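PDB 5FOR: phosphoinositide 3-kinase adapter protein 1 from Homo sapiens, which links B-cell receptor and Toll-like receptor signalling to the phosphoinositide 3-kinase–Akt pathway, here represented by its TIR domain. Local coordinates for residues C21-T26 with D125-Y130; L29-V34 with T129-V134; H42-E47 with S56-T61; R62-L67 with R87-P92; V66-E71 with P113-W118. All coordinates share one frame; numbering follows the deposited sequence.

How the contacts relate
All five contacts lie in one TIR domain, built on a parallel sheet with strand 63-68 in the middle. Contacts 1 and 2 join the same two helices, 18-30 and 127-134, with centres about 8 Å apart. Contact 2 and Pro-127 of contact 1 border the bound I3C. Contacts 3, 4 and 5 form a continuous hydrophobic run: Phe-58 of contact 3 packs on Ala-88 and Phe-89 of contact 4, whose centre is about 11 Å away, and Phe-89 meets Trp-118 of contact 5, centred about 9 Å from contact 4. Leu-67, on the strand shared by contacts 4 and 5, packs on Cys-21 and Leu-24 of contact 1, whose centre is about 17 Å from those of contacts 4 and 5.

Contact 1 of 5, residues C21-T26 with D125-Y130; sequences CQYLQT and DEPETY
Tyr-23 of helix 18-30 reaches across to Pro-127 and Tyr-130 at the start of helix 127-134. With CG anti to the backbone N (chi1 172°), its phenol extends from its own helix toward the other. CE2 meets Tyr-130 CE2 at 4.0 Å, and this Tyr-130 atom sits near the plane of the Tyr-23 ring, at its edge. The two side chains cross at about a right angle. Further out, Tyr-23 OH rests against the proline ring, 3.8 Å from Pro-127 CG. Tyr-130 is turned differently, CG beside the backbone N (chi1 -64°), which sends its ring between the helices, where Leu-24 CD2 comes within 4.3 Å of Tyr-130 CD2. Glu-126, at the N-cap position, places its backbone O 4.0 Å above one face of the Tyr-130 ring, toward the rim. The Tyr-130 hydroxyl is hydrogen-bonded to Thr-122 O, while Leu-24 also packs on Ile-11 and Leu-67 of the sheet. A leucine in place of Tyr-23 would probably lose the touch at Pro-127 and leave the CD2/CE2 side of Tyr-130 less well covered. The chemistry is thus mainly apolar: the first and last helices of the TIR domain meet here through aromatic and aliphatic carbons, and the polar bond that ties down Tyr-130 lies to one side, at the Thr-122 backbone.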
# COMPACT_ATOMS: atom_id res chain seq x y z
N CYS A 21 -4.54 8.65 -2.66
CA CYS A 21 -3.20 8.71 -2.18
C CYS A 21 -2.95 10.11 -1.57
O CYS A 21 -2.31 10.21 -0.53
CB CYS A 21 -2.19 8.38 -3.29
SG CYS A 21 -0.48 8.66 -2.75
N GLN A 22 -3.50 11.17 -2.16
CA GLN A 22 -3.13 12.49 -1.67
C GLN A 22 -3.96 12.64 -0.39
O GLN A 22 -3.50 13.24 0.58
CB GLN A 22 -3.45 13.68 -2.58
CG GLN A 22 -4.06 13.48 -3.91
CD GLN A 22 -3.68 14.57 -4.91
OE1 GLN A 22 -4.46 14.87 -5.85
NE2 GLN A 22 -2.36 14.86 -4.93
N TYR A 23 -5.17 12.09 -0.39
CA TYR A 23 -6.03 12.12 0.79
C TYR A 23 -5.33 11.54 2.02
O TYR A 23 -5.36 12.15 3.08
CB TYR A 23 -7.36 11.36 0.59
CG TYR A 23 -8.13 11.25 1.91
CD1 TYR A 23 -8.67 12.38 2.51
CD2 TYR A 23 -8.26 10.04 2.58
CE1 TYR A 23 -9.33 12.31 3.74
CE2 TYR A 23 -8.94 9.96 3.81
CZ TYR A 23 -9.47 11.10 4.38
OH TYR A 23 -10.14 11.07 5.60
N LEU A 24 -4.72 10.36 1.87
CA LEU A 24 -4.09 9.69 3.02
C LEU A 24 -2.83 10.38 3.47
O LEU A 24 -2.54 10.39 4.65
CB LEU A 24 -3.77 8.23 2.74
CG LEU A 24 -5.00 7.38 2.42
CD1 LEU A 24 -4.56 6.05 1.81
CD2 LEU A 24 -5.91 7.21 3.64
N GLN A 25 -2.08 10.93 2.52
CA GLN A 25 -0.91 11.73 2.85
C GLN A 25 -1.31 12.84 3.80
O GLN A 25 -0.74 12.95 4.88
CB GLN A 25 -0.29 12.34 1.60
CG GLN A 25 0.79 11.55 0.93
CD GLN A 25 1.22 12.21 -0.37
OE1 GLN A 25 0.44 12.30 -1.33
NE2 GLN A 25 2.45 12.71 -0.40
N THR A 26 -2.30 13.66 3.41
CA THR A 26 -2.70 14.81 4.23
C THR A 26 -3.26 14.34 5.56
O THR A 26 -3.06 14.97 6.58
CB THR A 26 -3.77 15.71 3.56
OG1 THR A 26 -5.06 15.12 3.72
CG2 THR A 26 -3.47 15.91 2.09
N ASP A 125 -14.68 3.92 5.50
CA ASP A 125 -14.19 3.80 6.87
C ASP A 125 -14.03 5.18 7.48
O ASP A 125 -13.77 6.15 6.78
CB ASP A 125 -12.86 3.05 6.93
CG ASP A 125 -13.02 1.56 7.02
OD1 ASP A 125 -13.91 1.11 7.76
OD2 ASP A 125 -12.27 0.83 6.34
N GLU A 126 -14.17 5.28 8.79
CA GLU A 126 -13.85 6.52 9.47
C GLU A 126 -12.33 6.81 9.39
O GLU A 126 -11.52 5.89 9.44
CB GLU A 126 -14.33 6.46 10.93
CG GLU A 126 -15.83 6.54 11.09
CD GLU A 126 -16.43 7.68 10.28
OE1 GLU A 126 -16.29 8.84 10.71
OE2 GLU A 126 -17.04 7.40 9.21
N PRO A 127 -11.94 8.08 9.24
CA PRO A 127 -10.53 8.48 9.24
C PRO A 127 -9.74 7.90 10.42
O PRO A 127 -8.58 7.55 10.24
CB PRO A 127 -10.57 10.02 9.33
CG PRO A 127 -11.91 10.40 8.86
CD PRO A 127 -12.85 9.23 9.07
N GLU A 128 -10.37 7.80 11.60
CA GLU A 128 -9.70 7.25 12.77
C GLU A 128 -9.34 5.79 12.51
O GLU A 128 -8.35 5.30 13.03
CB GLU A 128 -10.56 7.37 14.04
CG GLU A 128 -12.06 7.47 13.80
CD GLU A 128 -12.56 8.91 13.75
OE1 GLU A 128 -12.37 9.61 14.76
OE2 GLU A 128 -13.14 9.32 12.73
N THR A 129 -10.15 5.10 11.72
CA THR A 129 -9.84 3.72 11.34
C THR A 129 -8.58 3.66 10.47
O THR A 129 -7.71 2.82 10.69
CB THR A 129 -11.03 3.08 10.64
OG1 THR A 129 -12.16 3.12 11.52
CG2 THR A 129 -10.72 1.62 10.22
N TYR A 130 -8.45 4.58 9.52
CA TYR A 130 -7.29 4.60 8.63
C TYR A 130 -5.98 4.76 9.41
O TYR A 130 -5.02 4.00 9.21
CB TYR A 130 -7.41 5.73 7.61
CG TYR A 130 -8.57 5.59 6.66
CD1 TYR A 130 -8.95 4.35 6.17
CD2 TYR A 130 -9.27 6.70 6.24
CE1 TYR A 130 -10.02 4.22 5.28
CE2 TYR A 130 -10.35 6.59 5.36
CZ TYR A 130 -10.72 5.33 4.88
OH TYR A 130 -11.76 5.20 3.98

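Contact 2 of 5, residues L29-V34 with T129-V134. With I3C (5-amino-2,4,6-triiodobenzene-1,3-dicarboxylic acid), chain C.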
# COMPACT_ATOMS: atom_id res chain seq x y z
N LEU A 29 -0.24 13.18 7.82
CA LEU A 29 0.54 14.30 8.27
C LEU A 29 -0.21 15.17 9.25
O LEU A 29 0.39 15.99 9.94
CB LEU A 29 0.98 15.13 7.07
CG LEU A 29 1.87 14.38 6.09
CD1 LEU A 29 2.10 15.24 4.87
CD2 LEU A 29 3.20 13.95 6.77
N SER A 30 -1.52 15.00 9.30
CA SER A 30 -2.35 15.74 10.24
C SER A 30 -2.39 15.07 11.60
O SER A 30 -2.58 15.73 12.61
CB SER A 30 -3.77 15.88 9.70
OG SER A 30 -3.77 16.75 8.60
N SER A 31 -2.19 13.75 11.61
CA SER A 31 -2.45 12.94 12.79
C SER A 31 -1.25 12.76 13.70
O SER A 31 -0.15 12.47 13.25
CB SER A 31 -2.95 11.55 12.38
OG SER A 31 -3.12 10.72 13.52
N ARG A 32 -1.48 12.89 15.00
CA ARG A 32 -0.41 12.75 15.98
C ARG A 32 0.31 11.38 15.96
O ARG A 32 1.52 11.33 16.17
CB ARG A 32 -0.97 13.03 17.38
N GLN A 33 -0.41 10.27 15.70
CA GLN A 33 0.22 8.94 15.78
C GLN A 33 1.29 8.70 14.74
O GLN A 33 2.16 7.84 14.93
CB GLN A 33 -0.80 7.79 15.66
CG GLN A 33 -1.76 7.71 16.81
CD GLN A 33 -2.89 8.66 16.55
OE1 GLN A 33 -2.66 9.85 16.51
NE2 GLN A 33 -4.13 8.15 16.41
N VAL A 34 1.25 9.45 13.64
CA VAL A 34 2.10 9.13 12.50
C VAL A 34 2.70 10.36 11.81
O VAL A 34 3.63 10.21 11.02
CB VAL A 34 1.32 8.24 11.44
CG1 VAL A 34 0.81 6.95 12.05
CG2 VAL A 34 0.18 9.02 10.85
N THR A 129 -10.15 5.10 11.72
CA THR A 129 -9.84 3.72 11.34
C THR A 129 -8.58 3.66 10.47
O THR A 129 -7.71 2.82 10.69
CB THR A 129 -11.03 3.08 10.64
OG1 THR A 129 -12.16 3.12 11.52
CG2 THR A 129 -10.72 1.62 10.22
N TYR A 130 -8.45 4.58 9.52
CA TYR A 130 -7.29 4.60 8.63
C TYR A 130 -5.98 4.76 9.41
O TYR A 130 -5.02 4.00 9.21
CB TYR A 130 -7.41 5.73 7.61
CG TYR A 130 -8.57 5.59 6.66
CD1 TYR A 130 -8.95 4.35 6.17
CD2 TYR A 130 -9.27 6.70 6.24
CE1 TYR A 130 -10.02 4.22 5.28
CE2 TYR A 130 -10.35 6.59 5.36
CZ TYR A 130 -10.72 5.33 4.88
OH TYR A 130 -11.76 5.20 3.98
N VAL A 131 -5.96 5.74 10.32
CA VAL A 131 -4.77 6.04 11.10
C VAL A 131 -4.46 4.94 12.12
O VAL A 131 -3.30 4.57 12.30
CB VAL A 131 -4.89 7.41 11.82
CG1 VAL A 131 -4.95 8.54 10.81
CG2 VAL A 131 -6.11 7.42 12.72
N ALA A 132 -5.49 4.42 12.80
CA ALA A 132 -5.29 3.30 13.73
C ALA A 132 -4.65 2.12 13.02
O ALA A 132 -3.82 1.43 13.61
CB ALA A 132 -6.60 2.88 14.39
N ALA A 133 -4.99 1.91 11.74
CA ALA A 133 -4.40 0.80 11.01
C ALA A 133 -2.91 1.03 10.74
O ALA A 133 -2.10 0.14 11.02
CB ALA A 133 -5.14 0.51 9.69
N VAL A 134 -2.51 2.20 10.22
CA VAL A 134 -1.06 2.38 10.03
C VAL A 134 -0.33 2.58 11.37
O VAL A 134 0.85 2.29 11.47
CB VAL A 134 -0.74 3.51 9.05
CG1 VAL A 134 -1.69 3.45 7.89
CG2 VAL A 134 -0.83 4.87 9.75
I3 I3C C . -4.52 11.42 17.93
I2 I3C C . -5.51 15.92 13.81
I1 I3C C . -7.45 10.57 12.30
O8 I3C C . -5.05 8.95 15.94
O9 I3C C . -7.16 9.05 15.39
C10 I3C C . -6.84 13.49 12.24
N13 I3C C . -4.46 14.53 16.59
C1 I3C C . -5.92 11.07 15.15
C6 I3C C . -5.26 12.05 16.08
C5 I3C C . -5.11 13.50 15.73
C4 I3C C . -5.65 13.95 14.44
C3 I3C C . -6.28 13.00 13.52
C2 I3C C . -6.45 11.58 13.85
C7 I3C C . -6.05 9.61 15.52
O11 I3C C . -8.06 13.73 12.21
O12 I3C C . -6.09 13.64 11.26
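Ser-31 OG is the polar atom round which this contact gathers, 3.9 Å from Val-131 CG1 on helix 127-134 and 3.3 Å from C1 of the bound I3C. Its hydroxyl points away from its own backbone N (chi1 176°), which brings OG over the plane of the triiodinated ring. Val-131 borders the same ligand with both methyls: CG1 lies 3.5 Å from iodine I1, and CG2 lies 3.3 Å from the carboxylate oxygen O9. Gln-33 bends at chi2 and carries its amide to O8, the other oxygen of that carboxylate. The model joins Gln-33 NE2 to I3C O8 at 1.3 Å, but the glutamine is poorly ordered and this linkage is doubtful. Deeper in, Val-34 CG1 meets Val-134 CG2 at 3.5 Å, the two side chains crossing at about a right angle. Both valines also touch Phe-28 and Ile-9, so the end of helix 18-30 and the loop after it are joined to helix 127-134 on one side of the sheet. The contact therefore has two chemistries: a valine pair at its base, and a rim where the Ser-31 hydroxyl and the Val-131 methyls line I3C, a compound used for phasing, with the place of the Gln-33 amide uncertain.

Contact 3 of 5, residues H42-E47 with S56-T61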
# COMPACT_ATOMS: atom_id res chain seq x y z
N HIS A 42 4.85 5.68 -3.77
CA HIS A 42 5.39 5.23 -5.05
C HIS A 42 4.27 4.94 -6.04
O HIS A 42 3.43 4.06 -5.82
CB HIS A 42 6.27 3.97 -4.91
CG HIS A 42 6.97 3.62 -6.19
ND1 HIS A 42 6.47 2.68 -7.08
CD2 HIS A 42 8.08 4.13 -6.77
CE1 HIS A 42 7.27 2.62 -8.14
NE2 HIS A 42 8.25 3.49 -7.98
N ARG A 43 4.28 5.65 -7.16
CA ARG A 43 3.23 5.42 -8.13
C ARG A 43 3.67 4.34 -9.12
O ARG A 43 4.73 4.42 -9.71
CB ARG A 43 2.88 6.72 -8.85
CG ARG A 43 2.48 6.46 -10.29
CD ARG A 43 2.43 7.72 -11.09
NE ARG A 43 1.69 8.74 -10.38
CZ ARG A 43 1.04 9.72 -10.99
NH1 ARG A 43 1.06 9.80 -12.32
NH2 ARG A 43 0.36 10.61 -10.29
N LEU A 44 2.82 3.33 -9.29
CA LEU A 44 3.10 2.20 -10.19
C LEU A 44 2.50 2.38 -11.56
O LEU A 44 1.27 2.39 -11.71
CB LEU A 44 2.55 0.89 -9.61
CG LEU A 44 3.35 0.12 -8.57
CD1 LEU A 44 2.78 -1.27 -8.46
CD2 LEU A 44 4.86 0.09 -8.91
N GLY A 45 3.39 2.47 -12.56
CA GLY A 45 3.05 2.33 -13.97
C GLY A 45 2.28 3.49 -14.53
O GLY A 45 1.92 4.40 -13.79
N PRO A 46 2.05 3.48 -15.85
CA PRO A 46 2.66 2.54 -16.80
C PRO A 46 3.85 3.18 -17.48
O PRO A 46 4.40 2.64 -18.45
CB PRO A 46 1.53 2.30 -17.79
CG PRO A 46 0.86 3.64 -17.88
CD PRO A 46 1.00 4.28 -16.50
N GLU A 47 4.24 4.34 -16.97
CA GLU A 47 5.30 5.12 -17.56
C GLU A 47 6.67 4.57 -17.17
O GLU A 47 7.67 4.89 -17.82
CB GLU A 47 5.20 6.59 -17.12
CG GLU A 47 5.59 6.83 -15.65
CD GLU A 47 4.42 6.66 -14.69
OE1 GLU A 47 3.35 6.21 -15.14
OE2 GLU A 47 4.58 7.00 -13.50
N SER A 56 14.62 0.15 -3.72
CA SER A 56 15.16 0.21 -2.37
C SER A 56 14.02 0.40 -1.38
O SER A 56 13.79 -0.45 -0.53
CB SER A 56 16.16 1.37 -2.24
OG SER A 56 16.99 1.23 -1.10
N LEU A 57 13.31 1.53 -1.52
CA LEU A 57 12.21 1.93 -0.63
C LEU A 57 11.20 0.81 -0.42
O LEU A 57 10.75 0.59 0.70
CB LEU A 57 11.50 3.16 -1.19
N PHE A 58 10.85 0.10 -1.49
CA PHE A 58 9.87 -0.98 -1.43
C PHE A 58 10.28 -2.02 -0.41
O PHE A 58 9.47 -2.51 0.38
CB PHE A 58 9.71 -1.64 -2.80
CG PHE A 58 8.46 -1.26 -3.52
CD1 PHE A 58 8.31 0.03 -4.03
CD2 PHE A 58 7.45 -2.17 -3.69
CE1 PHE A 58 7.14 0.39 -4.70
CE2 PHE A 58 6.28 -1.82 -4.37
CZ PHE A 58 6.13 -0.53 -4.87
N LEU A 59 11.57 -2.35 -0.41
CA LEU A 59 12.06 -3.38 0.47
C LEU A 59 12.41 -2.86 1.87
O LEU A 59 12.41 -3.61 2.83
CB LEU A 59 13.26 -4.06 -0.17
CG LEU A 59 12.83 -5.08 -1.23
CD1 LEU A 59 14.01 -5.89 -1.75
CD2 LEU A 59 11.79 -6.02 -0.64
N SER A 60 12.66 -1.56 1.97
CA SER A 60 13.24 -0.97 3.18
C SER A 60 12.20 -0.41 4.14
O SER A 60 12.46 -0.27 5.34
CB SER A 60 14.19 0.17 2.79
OG SER A 60 14.82 -0.08 1.56
N THR A 61 11.02 -0.06 3.63
CA THR A 61 10.02 0.62 4.44
C THR A 61 9.54 -0.27 5.59
O THR A 61 9.66 -1.49 5.53
CB THR A 61 8.83 1.09 3.59
OG1 THR A 61 7.89 1.81 4.42
CG2 THR A 61 8.16 -0.11 2.93
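The beta-alpha-beta crossover that leads from strand 40-43 through helix 52-60 to strand 63-68 is pinned between its first strand and the last turns of its helix by His-42 and Phe-58. The residues that follow His-42 enter the loop after the second strand, which by its position in the fold probably corresponds to the BB loop of TIR domains. Phe-58 presents its edge to the face of the imidazole in an offset edge-to-face pair, with ring planes at 87° and centroids 5.2 Å apart. Its CE1 does most of the touching, 3.4 Å from His-42 ND1 and 3.6 Å from His-42 CG. The histidine has CG anti to its backbone N (chi1 -172°), which swings the ring off the strand toward the helix. Leu-44 comes in next to it: its CD2 lies in the plane of the His-42 ring, at the edge, and reaches Phe-58 CZ at 4.3 Å. On other sides Phe-58 packs against Val-12 of the sheet and Leu-84, Leu-85 and Ala-88 of helix 82-88. A weak hydrogen bond joins His-42 NE2 to Asp-54 OD2. With the Phe-58 edge against its face and an acid near its far nitrogen, the imidazole is likely to be limited in how it can turn, and the start of the loop is thereby tied to the helix.

Contact 4 of 5, residues R62-L67 with R87-P92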
# COMPACT_ATOMS: atom_id res chain seq x y z
N ARG A 62 9.03 0.35 6.65
CA ARG A 62 8.57 -0.40 7.81
C ARG A 62 7.14 -0.89 7.59
O ARG A 62 6.78 -1.99 8.00
CB ARG A 62 8.66 0.45 9.09
CG ARG A 62 8.14 -0.27 10.34
CD ARG A 62 8.92 0.09 11.61
NE ARG A 62 8.45 1.31 12.26
CZ ARG A 62 9.07 2.48 12.20
NH1 ARG A 62 10.20 2.60 11.52
NH2 ARG A 62 8.56 3.54 12.83
N CYS A 63 6.34 -0.08 6.91
CA CYS A 63 4.93 -0.40 6.68
C CYS A 63 4.51 -0.05 5.25
O CYS A 63 4.98 0.94 4.67
CB CYS A 63 4.10 0.34 7.73
SG CYS A 63 2.41 0.66 7.37
N VAL A 64 3.67 -0.89 4.64
CA VAL A 64 3.23 -0.61 3.28
C VAL A 64 1.73 -0.46 3.30
O VAL A 64 1.02 -1.25 3.93
CB VAL A 64 3.65 -1.68 2.26
CG1 VAL A 64 3.13 -1.31 0.89
CG2 VAL A 64 5.15 -1.77 2.18
N VAL A 65 1.25 0.57 2.62
CA VAL A 65 -0.17 0.78 2.44
C VAL A 65 -0.41 0.60 0.96
O VAL A 65 0.13 1.34 0.14
CB VAL A 65 -0.63 2.16 2.94
CG1 VAL A 65 -2.13 2.35 2.70
CG2 VAL A 65 -0.28 2.35 4.43
N VAL A 66 -1.21 -0.41 0.62
CA VAL A 66 -1.51 -0.75 -0.78
C VAL A 66 -2.87 -0.21 -1.20
O VAL A 66 -3.91 -0.62 -0.65
CB VAL A 66 -1.45 -2.30 -1.01
CG1 VAL A 66 -1.50 -2.62 -2.48
CG2 VAL A 66 -0.20 -2.90 -0.37
N LEU A 67 -2.89 0.71 -2.17
CA LEU A 67 -4.20 1.16 -2.65
C LEU A 67 -4.63 0.18 -3.73
O LEU A 67 -4.09 0.17 -4.83
CB LEU A 67 -4.17 2.61 -3.15
CG LEU A 67 -3.65 3.67 -2.16
CD1 LEU A 67 -4.11 5.06 -2.51
CD2 LEU A 67 -4.04 3.35 -0.74
N ARG A 87 7.85 -9.86 -1.99
CA ARG A 87 8.97 -9.84 -1.03
C ARG A 87 8.72 -8.49 -0.31
O ARG A 87 8.84 -8.43 0.90
CB ARG A 87 10.42 -9.96 -1.68
CG ARG A 87 11.77 -10.01 -0.71
CD ARG A 87 12.04 -11.41 0.01
NE ARG A 87 13.12 -12.31 -0.50
CZ ARG A 87 14.06 -12.79 0.34
NH1 ARG A 87 13.96 -12.48 1.65
NH2 ARG A 87 15.01 -13.65 -0.06
N ALA A 88 8.22 -7.48 -1.03
CA ALA A 88 7.87 -6.14 -0.47
C ALA A 88 6.67 -6.14 0.50
O ALA A 88 6.69 -5.53 1.57
CB ALA A 88 7.60 -5.14 -1.60
N PHE A 89 5.61 -6.84 0.10
CA PHE A 89 4.36 -6.83 0.86
C PHE A 89 4.39 -7.93 1.90
O PHE A 89 3.58 -8.86 1.88
CB PHE A 89 3.15 -7.02 -0.05
CG PHE A 89 3.00 -5.95 -1.09
CD1 PHE A 89 3.72 -4.77 -1.02
CD2 PHE A 89 2.11 -6.14 -2.15
CE1 PHE A 89 3.57 -3.79 -1.98
CE2 PHE A 89 1.94 -5.17 -3.10
CZ PHE A 89 2.68 -3.99 -3.03
N HIS A 90 5.36 -7.82 2.79
CA HIS A 90 5.70 -8.86 3.73
C HIS A 90 6.50 -8.22 4.87
O HIS A 90 7.23 -7.26 4.63
CB HIS A 90 6.49 -9.95 3.05
CG HIS A 90 6.91 -11.05 3.98
ND1 HIS A 90 6.08 -12.11 4.29
CD2 HIS A 90 8.05 -11.23 4.69
CE1 HIS A 90 6.70 -12.90 5.14
NE2 HIS A 90 7.89 -12.39 5.40
N PRO A 91 6.34 -8.71 6.11
CA PRO A 91 5.37 -9.71 6.60
C PRO A 91 3.94 -9.15 6.70
O PRO A 91 3.76 -7.93 6.65
CB PRO A 91 5.94 -10.10 7.97
CG PRO A 91 6.69 -8.92 8.42
CD PRO A 91 7.26 -8.27 7.18
N PRO A 92 2.93 -10.04 6.85
CA PRO A 92 1.55 -9.57 6.69
C PRO A 92 1.11 -8.54 7.73
O PRO A 92 0.22 -7.73 7.40
CB PRO A 92 0.71 -10.85 6.82
CG PRO A 92 1.56 -11.77 7.60
CD PRO A 92 2.97 -11.48 7.15
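Val-66 has CG1 anti to the backbone N (chi1 -170°), which leaves CG2 to project toward the phenyl ring of Phe-89; Phe-89 has CG beside its backbone N (chi1 -60°), and its ring lies against the strand. Val-66 CG2 then sits over the middle of the aromatic face in a CH-pi contact, 4.0 Å from the centroid of the Phe-89 ring and only 9° off the normal. Val-64 comes to the same ring obliquely, its CG1 3.8 Å from Phe-89 CE1, while its other methyl, CG2, approaches the backbone at Ala-88 O, 4.1 Å away. Strand 63-68 is the central strand of the parallel TIR sheet, and Phe-89 directly follows helix 82-88, one of the helices that cover this face. There the chain makes an inverse gamma turn centred on Phe-89, with a weak bond from His-90 N to Ala-88 O. An alanine instead of Phe-89 is likely to strip Val-66 of its aromatic cover and open a gap beside Val-64. Phe-58 of helix 52-60 packs against Phe-89 as well, and Phe-112 meets it ring to ring.

Contact 5 of 5, residues V66-E71 with P113-W118; sequences VLLSAE and PDWAHW
Val-66 and Trp-118 are the nearest pair by CA atoms, 10.1 Å apart, so the gap is spanned by side chains. The first segment runs along the end of strand 63-68, bends in an inverse gamma turn at Leu-68, and passes Ser-69, the N-cap of helix 70-76. The second is compact: a short 3-10 segment, with His-117 N bonded to Asp-114 O at 2.8 Å and Trp-118 N to Trp-115 O at 3.2 Å. This 3-10 turn sends both indoles the same way, toward the strand. Leu-68, with CG anti to the backbone N (chi1 -157°), comes to Trp-115 from the opposite direction and touches the indole at its edge. Its CD2 lies 3.6 Å from Trp-115 CH2, near the ring plane, and CD1 touches the same carbon at 3.9 Å. Val-66 CG2 approaches Trp-118 CZ3 obliquely at 4.3 Å. Trp-115 CA stands 4.0 Å above one face of the Trp-118 ring, offset toward the rim. Elsewhere Trp-115 stacks on Phe-108, makes a cation-pi contact with Arg-97 and donates NE1 to Asp-104. Val-66 and Leu-68 both hydrogen-bond through their backbones to strand 95-99, over which the tryptophans reach. The arrangement belongs to the core of the parallel TIR sheet, whose central strand 63-68 is covered here by the indoles of the loop leading into the edge strand 119-121.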
# COMPACT_ATOMS: atom_id res chain seq x y z
N VAL A 66 -1.21 -0.41 0.62
CA VAL A 66 -1.51 -0.75 -0.78
C VAL A 66 -2.87 -0.21 -1.20
O VAL A 66 -3.91 -0.62 -0.65
CB VAL A 66 -1.45 -2.30 -1.01
CG1 VAL A 66 -1.50 -2.62 -2.48
CG2 VAL A 66 -0.20 -2.90 -0.37
N LEU A 67 -2.89 0.71 -2.17
CA LEU A 67 -4.20 1.16 -2.65
C LEU A 67 -4.63 0.18 -3.73
O LEU A 67 -4.09 0.17 -4.83
CB LEU A 67 -4.17 2.61 -3.15
CG LEU A 67 -3.65 3.67 -2.16
CD1 LEU A 67 -4.11 5.06 -2.51
CD2 LEU A 67 -4.04 3.35 -0.74
N LEU A 68 -5.59 -0.67 -3.39
CA LEU A 68 -6.04 -1.70 -4.31
C LEU A 68 -7.01 -1.13 -5.32
O LEU A 68 -8.22 -1.17 -5.11
CB LEU A 68 -6.69 -2.85 -3.56
CG LEU A 68 -6.72 -4.18 -4.29
CD1 LEU A 68 -5.28 -4.59 -4.54
CD2 LEU A 68 -7.45 -5.21 -3.44
N SER A 69 -6.48 -0.58 -6.40
CA SER A 69 -7.30 -0.16 -7.55
C SER A 69 -7.21 -1.19 -8.69
O SER A 69 -6.33 -2.05 -8.68
CB SER A 69 -6.85 1.23 -8.04
OG SER A 69 -5.45 1.23 -8.28
N ALA A 70 -8.08 -1.06 -9.69
CA ALA A 70 -8.06 -1.91 -10.89
C ALA A 70 -6.73 -1.85 -11.62
O ALA A 70 -6.20 -2.87 -12.03
CB ALA A 70 -9.18 -1.50 -11.84
N GLU A 71 -6.20 -0.64 -11.79
CA GLU A 71 -4.93 -0.46 -12.49
C GLU A 71 -3.78 -1.05 -11.69
O GLU A 71 -2.80 -1.51 -12.26
CB GLU A 71 -4.68 1.02 -12.76
CG GLU A 71 -3.51 1.31 -13.67
CD GLU A 71 -3.32 2.80 -13.94
OE1 GLU A 71 -4.25 3.59 -13.64
OE2 GLU A 71 -2.24 3.19 -14.44
N PRO A 113 0.12 -15.11 -0.66
CA PRO A 113 -0.39 -16.22 0.16
C PRO A 113 -0.89 -15.78 1.53
O PRO A 113 -1.86 -16.35 2.00
CB PRO A 113 0.83 -17.16 0.27
CG PRO A 113 1.68 -16.81 -0.90
CD PRO A 113 1.51 -15.32 -1.08
N ASP A 114 -0.26 -14.78 2.14
CA ASP A 114 -0.73 -14.23 3.43
C ASP A 114 -1.76 -13.10 3.32
O ASP A 114 -1.97 -12.36 4.29
CB ASP A 114 0.46 -13.73 4.25
CG ASP A 114 1.29 -14.86 4.82
OD1 ASP A 114 0.82 -16.01 4.82
OD2 ASP A 114 2.42 -14.59 5.28
N TRP A 115 -2.41 -12.99 2.16
CA TRP A 115 -3.35 -11.91 1.84
C TRP A 115 -4.43 -11.70 2.89
O TRP A 115 -4.80 -10.56 3.23
CB TRP A 115 -4.02 -12.20 0.49
CG TRP A 115 -5.10 -11.22 0.04
CD1 TRP A 115 -6.45 -11.29 0.31
CD2 TRP A 115 -4.91 -10.06 -0.79
NE1 TRP A 115 -7.10 -10.25 -0.31
CE2 TRP A 115 -6.20 -9.48 -0.97
CE3 TRP A 115 -3.80 -9.47 -1.40
CZ2 TRP A 115 -6.38 -8.34 -1.75
CZ3 TRP A 115 -3.99 -8.35 -2.16
CH2 TRP A 115 -5.28 -7.80 -2.35
N ALA A 116 -4.96 -12.81 3.39
CA ALA A 116 -6.02 -12.81 4.37
C ALA A 116 -5.56 -12.20 5.69
O ALA A 116 -6.37 -11.86 6.55
CB ALA A 116 -6.52 -14.21 4.58
N HIS A 117 -4.26 -12.05 5.87
CA HIS A 117 -3.80 -11.55 7.15
C HIS A 117 -3.47 -10.09 7.16
O HIS A 117 -3.12 -9.55 8.20
CB HIS A 117 -2.61 -12.37 7.61
CG HIS A 117 -2.97 -13.79 7.82
ND1 HIS A 117 -2.54 -14.80 6.99
CD2 HIS A 117 -3.82 -14.36 8.71
CE1 HIS A 117 -3.06 -15.95 7.40
NE2 HIS A 117 -3.85 -15.70 8.43
N TRP A 118 -3.59 -9.44 6.00
CA TRP A 118 -3.45 -8.00 5.95
C TRP A 118 -4.65 -7.37 6.65
O TRP A 118 -5.75 -7.91 6.74
CB TRP A 118 -3.34 -7.46 4.52
CG TRP A 118 -2.26 -8.07 3.70
CD1 TRP A 118 -1.40 -9.05 4.08
CD2 TRP A 118 -1.94 -7.78 2.32
NE1 TRP A 118 -0.56 -9.38 3.05
CE2 TRP A 118 -0.86 -8.60 1.96
CE3 TRP A 118 -2.43 -6.86 1.39
CZ2 TRP A 118 -0.27 -8.54 0.70
CZ3 TRP A 118 -1.85 -6.82 0.13
CH2 TRP A 118 -0.78 -7.65 -0.20